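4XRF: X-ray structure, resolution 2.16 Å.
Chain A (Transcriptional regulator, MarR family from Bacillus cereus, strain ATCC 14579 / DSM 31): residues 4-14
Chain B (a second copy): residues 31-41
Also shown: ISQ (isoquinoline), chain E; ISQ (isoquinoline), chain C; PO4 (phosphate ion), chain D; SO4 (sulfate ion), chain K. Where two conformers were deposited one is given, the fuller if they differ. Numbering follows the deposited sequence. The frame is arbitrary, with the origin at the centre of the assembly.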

ATOM      1  N   ILE A   4     -19.530  11.569   4.857  1.00 42.55           N
ATOM      2  CA  ILE A   4     -18.240  10.964   5.228  1.00 42.00           C
ATOM      3  C   ILE A   4     -18.025   9.571   4.620  1.00 40.06           C
ATOM      4  O   ILE A   4     -16.968   9.299   4.052  1.00 38.84           O
ATOM      5  N   ASP A   5     -19.023   8.708   4.728  1.00 39.66           N
ATOM      6  CA  ASP A   5     -18.898   7.342   4.232  1.00 38.88           C
ATOM      7  C   ASP A   5     -18.846   7.316   2.696  1.00 37.61           C
ATOM      8  O   ASP A   5     -18.100   6.532   2.106  1.00 36.91           O
ATOM      9  N   LYS A   6     -19.610   8.192   2.049  1.00 36.91           N
ATOM     10  CA  LYS A   6     -19.531   8.288   0.601  1.00 35.74           C
ATOM     11  C   LYS A   6     -18.177   8.833   0.142  1.00 34.20           C
ATOM     12  O   LYS A   6     -17.544   8.249  -0.726  1.00 32.95           O
ATOM     13  N   ILE A   7     -17.722   9.924   0.751  1.00 34.03           N
ATOM     14  CA  ILE A   7     -16.377  10.441   0.474  1.00 33.53           C
ATOM     15  C   ILE A   7     -15.287   9.358   0.633  1.00 33.10           C
ATOM     16  O   ILE A   7     -14.418   9.223  -0.237  1.00 32.53           O
ATOM     17  N   GLN A   8     -15.332   8.593   1.729  1.00 33.56           N
ATOM     18  CA  GLN A   8     -14.335   7.544   1.945  0.50 33.51           C
ATOM     19  C   GLN A   8     -14.443   6.444   0.892  1.00 33.19           C
ATOM     20  O   GLN A   8     -13.430   5.905   0.482  1.00 32.87           O
ATOM     21  N   ALA A   9     -15.663   6.121   0.455  1.00 33.29           N
ATOM     22  CA  ALA A   9     -15.852   5.087  -0.563  1.00 33.72           C
ATOM     23  C   ALA A   9     -15.161   5.519  -1.862  1.00 33.50           C
ATOM     24  O   ALA A   9     -14.418   4.736  -2.473  1.00 33.15           O
ATOM     25  N   LEU A  10     -15.399   6.770  -2.256  1.00 33.75           N
ATOM     26  CA  LEU A  10     -14.817   7.344  -3.479  1.00 33.79           C
ATOM     27  C   LEU A  10     -13.297   7.521  -3.375  1.00 33.72           C
ATOM     28  O   LEU A  10     -12.574   7.199  -4.331  1.00 33.56           O
ATOM     29  N   ALA A  11     -12.834   8.028  -2.227  1.00 33.77           N
ATOM     30  CA  ALA A  11     -11.395   8.210  -1.937  1.00 34.69           C
ATOM     31  C   ALA A  11     -10.643   6.881  -2.017  1.00 35.48           C
ATOM     32  O   ALA A  11      -9.553   6.814  -2.604  1.00 35.54           O
ATOM     33  N   PHE A  12     -11.244   5.820  -1.464  1.00 36.21           N
ATOM     34  CA  PHE A  12     -10.673   4.475  -1.567  1.00 36.16           C
ATOM     35  C   PHE A  12     -10.501   4.039  -3.028  1.00 36.63           C
ATOM     36  O   PHE A  12      -9.423   3.561  -3.400  1.00 36.29           O
ATOM     37  N   SER A  13     -11.553   4.185  -3.841  1.00 36.78           N
ATOM     38  CA  SER A  13     -11.500   3.731  -5.229  1.00 37.97           C
ATOM     39  C   SER A  13     -10.571   4.575  -6.086  1.00 37.44           C
ATOM     40  O   SER A  13      -9.807   4.033  -6.882  1.00 37.65           O
ATOM     41  N   ILE A  14     -10.669   5.890  -5.940  1.00 37.17           N
ATOM     42  CA  ILE A  14      -9.769   6.814  -6.626  1.00 38.37           C
ATOM     43  C   ILE A  14      -8.327   6.550  -6.189  1.00 39.20           C
ATOM     44  O   ILE A  14      -7.422   6.477  -7.024  1.00 40.42           O
TER
ATOM     45  N   LEU B  31     -14.975  -4.706   6.270  1.00 28.81           N
ATOM     46  CA  LEU B  31     -15.385  -4.061   5.019  1.00 28.50           C
ATOM     47  C   LEU B  31     -14.396  -3.006   4.536  1.00 28.08           C
ATOM     48  O   LEU B  31     -13.861  -2.269   5.327  1.00 28.32           O
ATOM     49  N   THR B  32     -14.174  -2.924   3.228  1.00 28.30           N
ATOM     50  CA  THR B  32     -13.503  -1.762   2.649  1.00 28.07           C
ATOM     51  C   THR B  32     -14.533  -0.621   2.582  1.00 28.03           C
ATOM     52  O   THR B  32     -15.743  -0.870   2.684  1.00 28.44           O
ATOM     53  N   PRO B  33     -14.069   0.636   2.427  1.00 27.69           N
ATOM     54  CA  PRO B  33     -15.063   1.709   2.353  1.00 27.69           C
ATOM     55  C   PRO B  33     -16.131   1.606   1.250  1.00 27.83           C
ATOM     56  O   PRO B  33     -17.279   1.961   1.526  1.00 28.08           O
ATOM     57  N   PRO B  34     -15.791   1.111   0.031  1.00 27.79           N
ATOM     58  CA  PRO B  34     -16.870   0.982  -0.944  1.00 28.29           C
ATOM     59  C   PRO B  34     -17.890  -0.116  -0.591  1.00 28.83           C
ATOM     60  O   PRO B  34     -19.096   0.056  -0.868  1.00 29.00           O
ATOM     61  N   GLN B  35     -17.419  -1.218   0.003  1.00 28.75           N
ATOM     62  CA  GLN B  35     -18.326  -2.295   0.446  1.00 29.46           C
ATOM     63  C   GLN B  35     -19.301  -1.777   1.520  1.00 29.94           C
ATOM     64  O   GLN B  35     -20.505  -2.078   1.487  1.00 30.25           O
ATOM     65  N   PHE B  36     -18.770  -0.997   2.457  1.00 29.85           N
ATOM     66  CA  PHE B  36     -19.573  -0.420   3.528  1.00 31.11           C
ATOM     67  C   PHE B  36     -20.640   0.502   2.937  1.00 31.51           C
ATOM     68  O   PHE B  36     -21.807   0.406   3.303  1.00 32.11           O
ATOM     69  N   TYR B  37     -20.234   1.383   2.025  1.00 31.30           N
ATOM     70  CA  TYR B  37     -21.175   2.304   1.395  1.00 32.07           C
ATOM     71  C   TYR B  37     -22.244   1.576   0.597  1.00 31.97           C
ATOM     72  O   TYR B  37     -23.407   1.951   0.647  1.00 32.66           O
ATOM     73  N   ILE B  38     -21.861   0.534  -0.129  1.00 31.20           N
ATOM     74  CA  ILE B  38     -22.857  -0.326  -0.769  1.00 31.30           C
ATOM     75  C   ILE B  38     -23.916  -0.826   0.220  1.00 31.74           C
ATOM     76  O   ILE B  38     -25.117  -0.683  -0.031  1.00 32.42           O
ATOM     77  N   LEU B  39     -23.479  -1.423   1.324  1.00 31.18           N
ATOM     78  CA  LEU B  39     -24.406  -1.903   2.344  1.00 32.11           C
ATOM     79  C   LEU B  39     -25.304  -0.784   2.909  1.00 33.24           C
ATOM     80  O   LEU B  39     -26.486  -1.031   3.180  1.00 34.20           O
ATOM     81  N   LYS B  40     -24.752   0.420   3.086  1.00 33.26           N
ATOM     82  CA  LYS B  40     -25.560   1.557   3.533  1.00 34.84           C
ATOM     83  C   LYS B  40     -26.646   1.927   2.527  1.00 35.46           C
ATOM     84  O   LYS B  40     -27.764   2.234   2.928  1.00 36.63           O
ATOM     85  N   ILE B  41     -26.316   1.911   1.232  1.00 35.04           N
ATOM     86  CA  ILE B  41     -27.322   2.165   0.184  1.00 36.04           C
ATOM     87  C   ILE B  41     -28.472   1.152   0.272  1.00 37.12           C
ATOM     88  O   ILE B  41     -29.642   1.531   0.248  1.00 38.40           O
TER

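The apolar centre of the contact lies at Ala A9 and Pro B34, whose CA atoms are 4.2 Å apart, where two helices with axes 7.9 Å apart at closest approach cross at 141° between their N-to-C directions. Ala A9 CB points sideways at this approach. Ala A9 CB packs 3.7 Å from Tyr B37 CB, and Ala A9 O lies 3.5 Å from Pro B34 CG.

Phe A12 points toward chain B with chi1 t. Pro B33 CD and Thr B32 CB lie over one face of its ring. Pro B33 CD is 3.7 Å from Phe A12 CD1, and Pro B34 CD is 3.5 Å from Phe A12 CD2. Thr B32, chi1 p, caps the chain B helix: its OG1 accepts a weak bond from Gln B35 N at 3.4 Å.

Tyr B37, chi1 t, also points in. Lys A6 CB sits over its ring face, 4.0 Å from the ring centroid of Tyr B37. One water donates to Asp A5 O (2.6 Å) and Pro B33 O (2.8 Å), joining the two backbones.

At the polar edge, Asp A5 (m) and Lys B40 (m) form a salt bridge. Its OD2–NZ distance, Asp A5 to Lys B40, is very short at 2.3 Å. Lys B40 NZ also donates to phosphate O4 at 3.0 Å. Sulfate O4 accepts from Tyr B37 OH (2.5 Å) and Lys A6 NZ (2.9 Å).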

ATOM      1  CB  ILE A   4     -18.017  10.942   6.762  1.00 43.68           C
ATOM      2  CG1 ILE A   4     -17.786  12.359   7.293  1.00 45.84           C
ATOM      3  CG2 ILE A   4     -16.790  10.122   7.146  1.00 43.71           C
ATOM      4  CD1 ILE A   4     -17.147  13.276   6.269  1.00 45.94           C
ATOM      5  CB  ASP A   5     -20.002   6.442   4.814  1.00 40.12           C
ATOM      6  CG  ASP A   5     -19.964   6.379   6.365  1.00 41.87           C
ATOM      7  OD1 ASP A   5     -18.867   6.266   6.970  1.00 41.90           O
ATOM      8  OD2 ASP A   5     -21.042   6.439   6.993  1.00 43.32           O
ATOM      9  CB  LYS A   6     -20.685   9.101   0.002  1.00 36.48           C
ATOM     10  CG  LYS A   6     -20.800   8.886  -1.504  1.00 36.63           C
ATOM     11  CD  LYS A   6     -22.143   9.338  -2.071  1.00 38.02           C
ATOM     12  CE  LYS A   6     -22.265   8.848  -3.509  1.00 38.41           C
ATOM     13  NZ  LYS A   6     -23.665   8.793  -4.044  1.00 40.15           N
ATOM     14  CB  ILE A   7     -16.020  11.652   1.363  1.00 33.76           C
ATOM     15  CG1 ILE A   7     -16.883  12.871   0.992  1.00 34.50           C
ATOM     16  CG2 ILE A   7     -14.534  11.965   1.230  1.00 33.06           C
ATOM     17  CD1 ILE A   7     -16.790  14.014   1.998  1.00 34.88           C
ATOM     18  CB  GLN A   8     -14.424   6.936   3.351  0.50 34.49           C
ATOM     19  CG  GLN A   8     -14.057   7.881   4.477  0.50 35.41           C
ATOM     20  CD  GLN A   8     -12.870   8.766   4.147  0.50 35.17           C
ATOM     21  OE1 GLN A   8     -11.734   8.298   4.014  0.50 35.09           O
ATOM     22  NE2 GLN A   8     -13.126  10.063   4.034  0.50 35.39           N
ATOM     23  CB  ALA A   9     -17.333   4.812  -0.812  1.00 33.82           C
ATOM     24  CB  LEU A  10     -15.479   8.684  -3.785  1.00 33.90           C
ATOM     25  CG  LEU A  10     -16.906   8.603  -4.327  1.00 34.82           C
ATOM     26  CD1 LEU A  10     -17.604   9.925  -4.114  1.00 35.34           C
ATOM     27  CD2 LEU A  10     -16.884   8.264  -5.799  1.00 35.05           C
ATOM     28  CB  ALA A  11     -11.188   8.854  -0.568  1.00 34.98           C
ATOM     29  CB  PHE A  12     -11.503   3.444  -0.807  1.00 36.42           C
ATOM     30  CG  PHE A  12     -10.834   2.100  -0.692  1.00 36.90           C
ATOM     31  CD1 PHE A  12      -9.921   1.851   0.325  1.00 37.35           C
ATOM     32  CD2 PHE A  12     -11.111   1.091  -1.600  1.00 37.10           C
ATOM     33  CE1 PHE A  12      -9.299   0.613   0.439  1.00 38.29           C
ATOM     34  CE2 PHE A  12     -10.497  -0.144  -1.498  1.00 37.77           C
ATOM     35  CZ  PHE A  12      -9.592  -0.387  -0.478  1.00 38.20           C
ATOM     36  CB  SER A  13     -12.890   3.688  -5.867  1.00 38.72           C
ATOM     37  OG  SER A  13     -13.718   2.792  -5.154  1.00 39.96           O
ATOM     38  CB  ILE A  14     -10.146   8.289  -6.344  1.00 37.93           C
ATOM     39  CG1 ILE A  14     -11.477   8.636  -7.019  1.00 37.86           C
ATOM     40  CG2 ILE A  14      -9.063   9.251  -6.812  1.00 37.28           C
ATOM     41  CD1 ILE A  14     -12.146   9.862  -6.426  1.00 38.44           C
TER
ATOM     42  CB  LEU B  31     -16.765  -3.395   5.195  1.00 28.51           C
ATOM     43  CG  LEU B  31     -17.903  -4.300   5.706  1.00 29.20           C
ATOM     44  CD1 LEU B  31     -19.048  -3.485   6.309  1.00 29.53           C
ATOM     45  CD2 LEU B  31     -18.396  -5.255   4.612  1.00 29.18           C
ATOM     46  CB  THR B  32     -13.028  -2.027   1.217  1.00 27.99           C
ATOM     47  OG1 THR B  32     -14.176  -2.172   0.386  1.00 28.37           O
ATOM     48  CG2 THR B  32     -12.211  -3.302   1.128  1.00 28.49           C
ATOM     49  CB  PRO B  33     -14.198   2.973   2.227  1.00 27.49           C
ATOM     50  CG  PRO B  33     -12.992   2.612   3.066  1.00 27.20           C
ATOM     51  CD  PRO B  33     -12.713   1.170   2.691  1.00 27.23           C
ATOM     52  CB  PRO B  34     -16.133   0.644  -2.258  1.00 28.35           C
ATOM     53  CG  PRO B  34     -14.768   1.254  -2.064  1.00 27.92           C
ATOM     54  CD  PRO B  34     -14.472   0.952  -0.619  1.00 27.57           C
ATOM     55  CB  GLN B  35     -17.546  -3.487   1.018  1.00 29.33           C
ATOM     56  CG  GLN B  35     -16.774  -4.328  -0.004  1.00 29.29           C
ATOM     57  CD  GLN B  35     -16.051  -5.491   0.662  1.00 29.56           C
ATOM     58  OE1 GLN B  35     -15.485  -5.341   1.752  1.00 29.88           O
ATOM     59  NE2 GLN B  35     -16.068  -6.645   0.031  1.00 30.05           N
ATOM     60  CB  PHE B  36     -18.695   0.333   4.549  1.00 31.59           C
ATOM     61  CG  PHE B  36     -19.474   1.022   5.645  1.00 33.41           C
ATOM     62  CD1 PHE B  36     -20.476   0.355   6.355  1.00 33.99           C
ATOM     63  CD2 PHE B  36     -19.155   2.322   6.026  1.00 34.57           C
ATOM     64  CE1 PHE B  36     -21.177   0.987   7.372  1.00 35.22           C
ATOM     65  CE2 PHE B  36     -19.840   2.953   7.071  1.00 35.79           C
ATOM     66  CZ  PHE B  36     -20.868   2.285   7.729  1.00 36.08           C
ATOM     67  CB  TYR B  37     -20.495   3.360   0.512  1.00 32.67           C
ATOM     68  CG  TYR B  37     -21.447   4.503   0.302  1.00 34.80           C
ATOM     69  CD1 TYR B  37     -21.753   5.369   1.352  1.00 36.42           C
ATOM     70  CD2 TYR B  37     -22.094   4.679  -0.895  1.00 35.82           C
ATOM     71  CE1 TYR B  37     -22.673   6.399   1.184  1.00 38.09           C
ATOM     72  CE2 TYR B  37     -22.999   5.707  -1.069  1.00 37.95           C
ATOM     73  CZ  TYR B  37     -23.280   6.556  -0.022  1.00 38.29           C
ATOM     74  OH  TYR B  37     -24.184   7.579  -0.199  1.00 40.46           O
ATOM     75  CB  ILE B  38     -22.217  -1.483  -1.571  1.00 31.25           C
ATOM     76  CG1 ILE B  38     -21.571  -0.918  -2.854  1.00 31.35           C
ATOM     77  CG2 ILE B  38     -23.276  -2.516  -1.996  1.00 31.89           C
ATOM     78  CD1 ILE B  38     -20.549  -1.840  -3.506  1.00 31.24           C
ATOM     79  CB  LEU B  39     -23.657  -2.606   3.501  1.00 31.39           C
ATOM     80  CG  LEU B  39     -22.851  -3.874   3.155  1.00 30.87           C
ATOM     81  CD1 LEU B  39     -22.271  -4.488   4.423  1.00 30.80           C
ATOM     82  CD2 LEU B  39     -23.701  -4.905   2.417  1.00 31.14           C
ATOM     83  CB  LYS B  40     -24.721   2.798   3.831  1.00 35.18           C
ATOM     84  CG  LYS B  40     -23.830   2.674   5.039  1.00 36.09           C
ATOM     85  CD  LYS B  40     -23.130   4.000   5.338  1.00 37.35           C
ATOM     86  CE  LYS B  40     -24.052   5.022   5.997  1.00 39.58           C
ATOM     87  NZ  LYS B  40     -23.272   6.230   6.433  1.00 40.07           N
ATOM     88  CB  ILE B  41     -26.713   2.150  -1.237  1.00 35.50           C
ATOM     89  CG1 ILE B  41     -25.645   3.245  -1.371  1.00 34.95           C
ATOM     90  CG2 ILE B  41     -27.807   2.318  -2.297  1.00 36.36           C
ATOM     91  CD1 ILE B  41     -24.896   3.204  -2.690  1.00 34.73           C
TER
HETATM   92  C1  ISQ E 204      -8.905   9.781   1.796  1.00 50.21           C
HETATM   93  N2  ISQ E 204     -10.086  10.080   2.380  1.00 50.00           N
HETATM   94  C3  ISQ E 204     -10.613  11.325   2.358  1.00 46.88           C
HETATM   95  C4  ISQ E 204      -9.958  12.395   1.738  1.00 49.05           C
HETATM   96  C4A ISQ E 204      -8.736  12.161   1.114  1.00 47.15           C
HETATM   97  C5  ISQ E 204      -8.025  13.171   0.480  1.00 47.60           C
HETATM   98  C6  ISQ E 204      -6.803  12.868  -0.128  1.00 47.69           C
HETATM   99  C7  ISQ E 204      -6.276  11.573  -0.106  1.00 47.58           C
HETATM  100  C8  ISQ E 204      -6.953  10.525   0.525  1.00 49.92           C
HETATM  101  C8A ISQ E 204      -8.179  10.781   1.141  1.00 49.76           C
HETATM  102  C1  ISQ C 204      -4.820  11.341  -5.133  1.00 50.21           C
HETATM  103  N2  ISQ C 204      -4.513  12.388  -5.930  1.00 50.00           N
HETATM  104  C3  ISQ C 204      -5.415  13.342  -6.255  1.00 46.88           C
HETATM  105  C4  ISQ C 204      -6.737  13.298  -5.797  1.00 49.05           C
HETATM  106  C4A ISQ C 204      -7.124  12.247  -4.971  1.00 47.15           C
HETATM  107  C5  ISQ C 204      -8.417  12.133  -4.478  1.00 47.60           C
HETATM  108  C6  ISQ C 204      -8.740  11.053  -3.651  1.00 47.69           C
HETATM  109  C7  ISQ C 204      -7.793  10.080  -3.315  1.00 47.58           C
HETATM  110  C8  ISQ C 204      -6.481  10.150  -3.791  1.00 49.92           C
HETATM  111  C8A ISQ C 204      -6.113  11.214  -4.616  1.00 49.76           C
HETATM  112  P   PO4 D 202     -22.846   9.334   4.158  1.00 43.95           P
HETATM  113  O1  PO4 D 202     -23.796   8.258   3.698  1.00 48.14           O
HETATM  114  O2  PO4 D 202     -21.813   9.587   3.093  1.00 39.14           O
HETATM  115  O3  PO4 D 202     -23.645  10.593   4.452  1.00 45.03           O
HETATM  116  O4  PO4 D 202     -22.150   8.856   5.407  1.00 45.38           O
HETATM  117  S   SO4 K 210     -27.034   7.776  -2.221  1.00 63.86           S
HETATM  118  O1  SO4 K 210     -27.387   8.355  -3.550  1.00 65.07           O
HETATM  119  O2  SO4 K 210     -27.829   6.536  -2.016  1.00 57.80           O
HETATM  120  O3  SO4 K 210     -27.379   8.728  -1.134  1.00 58.42           O
HETATM  121  O4  SO4 K 210     -25.574   7.477  -2.251  1.00 56.47           O
HETATM  122  O   HOH W   1     -17.599   4.173   3.156  1.00 31.52           O